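Local coordinates for protein signal recognition particle receptor FtsY (Sulfolobus acidocaldarius, PDB 5L3S) that acts as the signal recognition particle receptor, an SRP54-type protein joining a helical bundle to a P-loop nucleotide-binding domain, at residues S37-E42 against A259-Y264; D200-L205 against N238-D243. All coordinates share one frame; numbering follows the deposited sequence.

Contact 1 (S37-E42 against A259-Y264); sequences SDVSYE and ALSLAY
Val39 sets its two methyl branches against neighbouring residues of helix 258-266. CG2 lies 4.2 Å from Leu260 CD2, a purely apolar touch, while CG1 rests 3.8 Å from Ser261 OG. This division follows from the first torsion: with chi1 at -178°, CG1 stands opposite the backbone N and CG2 beside it, so that one valine spans a leucine and a serine one residue apart on the helix. Both Leu260 and Ser261 direct their CB atoms toward the segment 37-42.

The polar half of the contact lies next to this apolar half and is built on a bridging water. Ser261 OG holds the water at 2.7 Å. To the segment 37-42 the same water donates at Asp38 O, 3.0 Å away, and accepts from Ser40 N, also at 3.0 Å. Ser261 OG itself stays 3.8 Å from Ser40 N, and its distance to Ser40 OG is 4.2 Å, so no direct hydrogen bond crosses the contact. The chi1 of -70° keeps Ser261 OG beside its own backbone N, from where it faces both the water and the valine methyl.

The loop that offers these groups links two helices of the bundle. Asp38, with positive phi, is the C-prime residue of the Schellman motif that ends helix 20-36, and Ser40 is the N-cap of helix 41-55. Leu230 packs on Ser40 and Ser261, Phe290 and Ile78 on Leu260, while Asp38 OD1 bonds to the backbone of another protein chain.

The contact thus joins the helical bundle to the nucleotide-binding domain through a small apolar touch and one bridging water, which supplies partners for an amide and a carbonyl of the inter-helix turn and for a serine hydroxyl.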
loop_
_atom_site.group_PDB
_atom_site.type_symbol
_atom_site.label_atom_id
_atom_site.label_comp_id
_atom_site.label_asym_id
_atom_site.label_seq_id
_atom_site.Cartn_x
_atom_site.Cartn_y
_atom_site.Cartn_z
ATOM N N SER B 37 5.895 9.805 9.550
ATOM C CA SER B 37 5.072 10.328 8.471
ATOM C C SER B 37 5.376 9.637 7.141
ATOM O O SER B 37 4.937 10.091 6.083
ATOM C CB SER B 37 5.318 11.837 8.324
ATOM O OG SER B 37 4.833 12.535 9.460
ATOM N N ASP B 38 6.135 8.547 7.207
ATOM C CA ASP B 38 6.569 7.816 6.028
ATOM C C ASP B 38 7.441 8.628 5.059
ATOM O O ASP B 38 7.445 8.388 3.851
ATOM C CB ASP B 38 5.357 7.178 5.320
ATOM C CG ASP B 38 4.715 6.082 6.168
ATOM O OD1 ASP B 38 5.440 5.135 6.535
ATOM O OD2 ASP B 38 3.515 6.196 6.519
ATOM N N VAL B 39 8.210 9.576 5.583
ATOM C CA VAL B 39 9.338 10.063 4.807
ATOM C C VAL B 39 10.436 9.037 5.030
ATOM O O VAL B 39 10.788 8.753 6.172
ATOM C CB VAL B 39 9.815 11.449 5.282
ATOM C CG1 VAL B 39 10.948 11.927 4.405
ATOM C CG2 VAL B 39 8.663 12.421 5.275
ATOM N N SER B 40 10.969 8.466 3.954
ATOM C CA SER B 40 11.928 7.372 4.098
ATOM C C SER B 40 13.161 7.802 4.885
ATOM O O SER B 40 13.461 8.994 4.971
ATOM C CB SER B 40 12.344 6.827 2.734
ATOM O OG SER B 40 13.359 7.631 2.163
ATOM N N TYR B 41 13.864 6.824 5.455
ATOM C CA TYR B 41 14.990 7.080 6.346
ATOM C C TYR B 41 16.060 7.931 5.670
ATOM O O TYR B 41 16.566 8.907 6.248
ATOM C CB TYR B 41 15.615 5.759 6.817
ATOM C CG TYR B 41 16.599 5.918 7.955
ATOM C CD1 TYR B 41 16.229 5.633 9.264
ATOM C CD2 TYR B 41 17.901 6.363 7.723
ATOM C CE1 TYR B 41 17.135 5.783 10.315
ATOM C CE2 TYR B 41 18.804 6.518 8.759
ATOM C CZ TYR B 41 18.418 6.227 10.050
ATOM O OH TYR B 41 19.323 6.383 11.073
ATOM N N GLU B 42 16.404 7.543 4.447
ATOM C CA GLU B 42 17.484 8.181 3.703
ATOM C C GLU B 42 17.170 9.649 3.353
ATOM O O GLU B 42 18.044 10.509 3.405
ATOM C CB GLU B 42 17.797 7.364 2.444
ATOM C CG GLU B 42 18.280 5.919 2.717
ATOM C CD GLU B 42 17.162 4.933 3.114
ATOM O OE1 GLU B 42 15.973 5.181 2.813
ATOM O OE2 GLU B 42 17.485 3.895 3.737
ATOM N N ALA B 259 5.197 12.179 -0.658
ATOM C CA ALA B 259 5.120 13.453 -1.394
ATOM C C ALA B 259 6.422 14.267 -1.301
ATOM O O ALA B 259 6.912 14.808 -2.297
ATOM C CB ALA B 259 3.944 14.287 -0.889
ATOM N N LEU B 260 6.981 14.345 -0.097
ATOM C CA LEU B 260 8.231 15.062 0.120
ATOM C C LEU B 260 9.403 14.343 -0.545
ATOM O O LEU B 260 10.244 14.978 -1.191
ATOM C CB LEU B 260 8.492 15.222 1.626
ATOM C CG LEU B 260 9.781 15.914 2.071
ATOM C CD1 LEU B 260 9.996 17.232 1.311
ATOM C CD2 LEU B 260 9.752 16.151 3.585
ATOM N N SER B 261 9.458 13.020 -0.384
ATOM C CA SER B 261 10.530 12.224 -0.975
ATOM C C SER B 261 10.562 12.326 -2.505
ATOM O O SER B 261 11.631 12.419 -3.103
ATOM C CB SER B 261 10.423 10.761 -0.536
ATOM O OG SER B 261 10.742 10.642 0.840
ATOM N N LEU B 262 9.384 12.298 -3.117
ATOM C CA LEU B 262 9.238 12.436 -4.562
ATOM C C LEU B 262 9.800 13.760 -5.077
ATOM O O LEU B 262 10.543 13.795 -6.059
ATOM C CB LEU B 262 7.764 12.354 -4.937
ATOM C CG LEU B 262 7.134 10.976 -4.938
ATOM C CD1 LEU B 262 5.643 11.127 -5.133
ATOM C CD2 LEU B 262 7.757 10.189 -6.061
ATOM N N ALA B 263 9.426 14.846 -4.414
ATOM C CA ALA B 263 9.916 16.162 -4.790
ATOM C C ALA B 263 11.413 16.262 -4.534
ATOM O O ALA B 263 12.167 16.719 -5.394
ATOM C CB ALA B 263 9.171 17.240 -4.027
ATOM N N TYR B 264 11.844 15.820 -3.355
ATOM C CA TYR B 264 13.236 15.984 -2.950
ATOM C C TYR B 264 14.188 15.126 -3.790
ATOM O O TYR B 264 15.210 15.615 -4.259
ATOM C CB TYR B 264 13.403 15.692 -1.446
ATOM C CG TYR B 264 14.756 16.035 -0.887
ATOM C CD1 TYR B 264 15.788 15.105 -0.881
ATOM C CD2 TYR B 264 15.008 17.298 -0.358
ATOM C CE1 TYR B 264 17.032 15.427 -0.366
ATOM C CE2 TYR B 264 16.238 17.622 0.159
ATOM C CZ TYR B 264 17.248 16.688 0.151
ATOM O OH TYR B 264 18.478 17.028 0.666
HETATM O O HOH W 1 9.244 8.467 1.491
#

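Contact 2 (D200-L205 against N238-D243)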
loop_
_atom_site.group_PDB
_atom_site.type_symbol
_atom_site.label_atom_id
_atom_site.label_comp_id
_atom_site.label_asym_id
_atom_site.label_seq_id
_atom_site.Cartn_x
_atom_site.Cartn_y
_atom_site.Cartn_z
ATOM N N ASP B 200 8.798 -8.246 -18.151
ATOM C CA ASP B 200 7.822 -8.565 -19.188
ATOM C C ASP B 200 6.646 -7.599 -19.144
ATOM O O ASP B 200 6.217 -7.099 -20.179
ATOM C CB ASP B 200 7.307 -9.999 -19.037
ATOM C CG ASP B 200 8.347 -11.043 -19.412
ATOM O OD1 ASP B 200 9.305 -10.707 -20.144
ATOM O OD2 ASP B 200 8.190 -12.210 -18.983
ATOM N N LEU B 201 6.123 -7.333 -17.947
ATOM C CA LEU B 201 4.983 -6.425 -17.825
ATOM C C LEU B 201 5.368 -4.956 -18.027
ATOM O O LEU B 201 4.564 -4.167 -18.538
ATOM C CB LEU B 201 4.238 -6.624 -16.498
ATOM C CG LEU B 201 3.432 -7.924 -16.340
ATOM C CD1 LEU B 201 2.517 -7.827 -15.130
ATOM C CD2 LEU B 201 2.619 -8.299 -17.615
ATOM N N VAL B 202 6.589 -4.591 -17.636
ATOM C CA VAL B 202 7.106 -3.257 -17.938
ATOM C C VAL B 202 7.184 -3.074 -19.453
ATOM O O VAL B 202 6.822 -2.019 -19.988
ATOM C CB VAL B 202 8.494 -2.999 -17.294
ATOM C CG1 VAL B 202 9.184 -1.821 -17.959
ATOM C CG2 VAL B 202 8.348 -2.760 -15.802
ATOM N N GLU B 203 7.638 -4.111 -20.151
ATOM C CA GLU B 203 7.634 -4.079 -21.612
ATOM C C GLU B 203 6.207 -3.961 -22.175
ATOM O O GLU B 203 5.975 -3.202 -23.120
ATOM C CB GLU B 203 8.366 -5.295 -22.192
ATOM C CG GLU B 203 8.331 -5.385 -23.714
ATOM C CD GLU B 203 8.885 -4.142 -24.397
ATOM O OE1 GLU B 203 9.819 -3.512 -23.849
ATOM O OE2 GLU B 203 8.385 -3.795 -25.488
ATOM N N GLU B 204 5.251 -4.686 -21.595
ATOM C CA GLU B 204 3.851 -4.553 -22.032
ATOM C C GLU B 204 3.353 -3.110 -21.915
ATOM O O GLU B 204 2.633 -2.610 -22.781
ATOM C CB GLU B 204 2.918 -5.506 -21.273
ATOM C CG GLU B 204 3.053 -6.950 -21.729
ATOM C CD GLU B 204 1.966 -7.868 -21.181
ATOM O OE1 GLU B 204 0.850 -7.386 -20.877
ATOM O OE2 GLU B 204 2.234 -9.083 -21.062
ATOM N N LEU B 205 3.746 -2.440 -20.841
ATOM C CA LEU B 205 3.347 -1.056 -20.633
ATOM C C LEU B 205 3.995 -0.131 -21.653
ATOM O O LEU B 205 3.326 0.714 -22.224
ATOM C CB LEU B 205 3.702 -0.609 -19.213
ATOM C CG LEU B 205 3.412 0.843 -18.846
ATOM C CD1 LEU B 205 1.933 1.147 -18.996
ATOM C CD2 LEU B 205 3.853 1.064 -17.405
ATOM N N ASN B 238 12.804 5.465 -14.096
ATOM C CA ASN B 238 13.929 4.997 -14.904
ATOM C C ASN B 238 13.527 4.076 -16.063
ATOM O O ASN B 238 14.107 4.156 -17.137
ATOM C CB ASN B 238 14.973 4.297 -14.029
ATOM C CG ASN B 238 15.636 5.239 -13.035
ATOM O OD1 ASN B 238 15.764 6.440 -13.282
ATOM N ND2 ASN B 238 16.069 4.693 -11.905
ATOM N N ASN B 239 12.548 3.199 -15.846
ATOM C CA ASN B 239 12.167 2.225 -16.870
ATOM C C ASN B 239 11.076 2.712 -17.823
ATOM O O ASN B 239 10.956 2.221 -18.945
ATOM C CB ASN B 239 11.694 0.914 -16.232
ATOM C CG ASN B 239 12.759 0.255 -15.382
ATOM O OD1 ASN B 239 13.940 0.597 -15.465
ATOM N ND2 ASN B 239 12.343 -0.708 -14.559
ATOM N N VAL B 240 10.263 3.650 -17.357
ATOM C CA VAL B 240 9.066 4.056 -18.086
ATOM C C VAL B 240 9.016 5.579 -18.267
ATOM O O VAL B 240 8.890 6.079 -19.393
ATOM C CB VAL B 240 7.802 3.582 -17.337
ATOM C CG1 VAL B 240 6.536 3.954 -18.110
ATOM C CG2 VAL B 240 7.855 2.076 -17.073
ATOM N N GLY B 241 9.137 6.310 -17.153
ATOM C CA GLY B 241 8.987 7.762 -17.153
ATOM C C GLY B 241 7.533 8.171 -16.944
ATOM O O GLY B 241 6.617 7.546 -17.487
ATOM N N TYR B 242 7.309 9.197 -16.129
ATOM C CA TYR B 242 5.955 9.711 -15.902
ATOM C C TYR B 242 6.036 11.202 -15.581
ATOM O O TYR B 242 7.124 11.734 -15.338
ATOM C CB TYR B 242 5.236 8.948 -14.786
ATOM C CG TYR B 242 6.021 8.868 -13.489
ATOM C CD1 TYR B 242 6.910 7.816 -13.262
ATOM C CD2 TYR B 242 5.881 9.838 -12.501
ATOM C CE1 TYR B 242 7.648 7.732 -12.088
ATOM C CE2 TYR B 242 6.613 9.761 -11.313
ATOM C CZ TYR B 242 7.493 8.698 -11.119
ATOM O OH TYR B 242 8.230 8.607 -9.964
ATOM N N ASP B 243 4.888 11.873 -15.570
ATOM C CA ASP B 243 4.852 13.328 -15.405
ATOM C C ASP B 243 4.469 13.753 -13.989
ATOM O O ASP B 243 4.937 14.779 -13.492
ATOM C CB ASP B 243 3.865 13.941 -16.396
ATOM C CG ASP B 243 4.218 13.624 -17.832
ATOM O OD1 ASP B 243 5.285 14.080 -18.282
ATOM O OD2 ASP B 243 3.434 12.924 -18.508
#
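Val202 lays its CG1 methyl over the junction of Asn239 and Val240, 4.1 Å from Asn239 CB and 4.2 Å from Val240 CG2. The valine and asparagine side chains cross at about a right angle, and it is the asparagine's aliphatic CB that does the touching. One helical turn on, Leu205 projects from the same face of helix 199-212. Its CG lies opposite the backbone N (chi1 177°), and the CD2 methyl meets the fork of Val240, 4.0 Å from Val240 CG1 and 4.1 Å from Val240 CG2. Leu205 and Val240 also cross at about a right angle; Val240 CG2 is touched by both Val202 and Leu205.

Val240 is where the chain leaves helix 228-239, heading for strand 244-248. Phe107 of strand 102-107 packs on both Leu205 and Val240, and Ile105 extends the apolar surroundings of Leu205. The Val240 carbonyl O, by contrast, bonds to a glycerol, probably from the crystallisation liquor.

No hydrogen bond or charge pair links the two segments. Across them, the end of one helix meets the side of the other through ordinary apolar packing over the central sheet.

How the contacts relate
Contact 1 joins the helical bundle to the nucleotide-binding domain, whereas contact 2 lies wholly within that domain; their centres are 22 Å apart. Both segments of contact 2 fall, along the sequence, between those of contact 1. Helix 228-239 connects them: its Leu230 packs on contact 1, and its last residues belong to contact 2. The two also touch where Leu262 CD2 lies 4.2 Å from Tyr242 OH, and Lys268 serves both, through a backbone bond with Leu262 and a cation-pi interaction with Tyr242. Contact 2 lies apart from the ligand, the Leu205 side chain being about 12 Å from a bound phosphoaminophosphonic acid-guanylate ester.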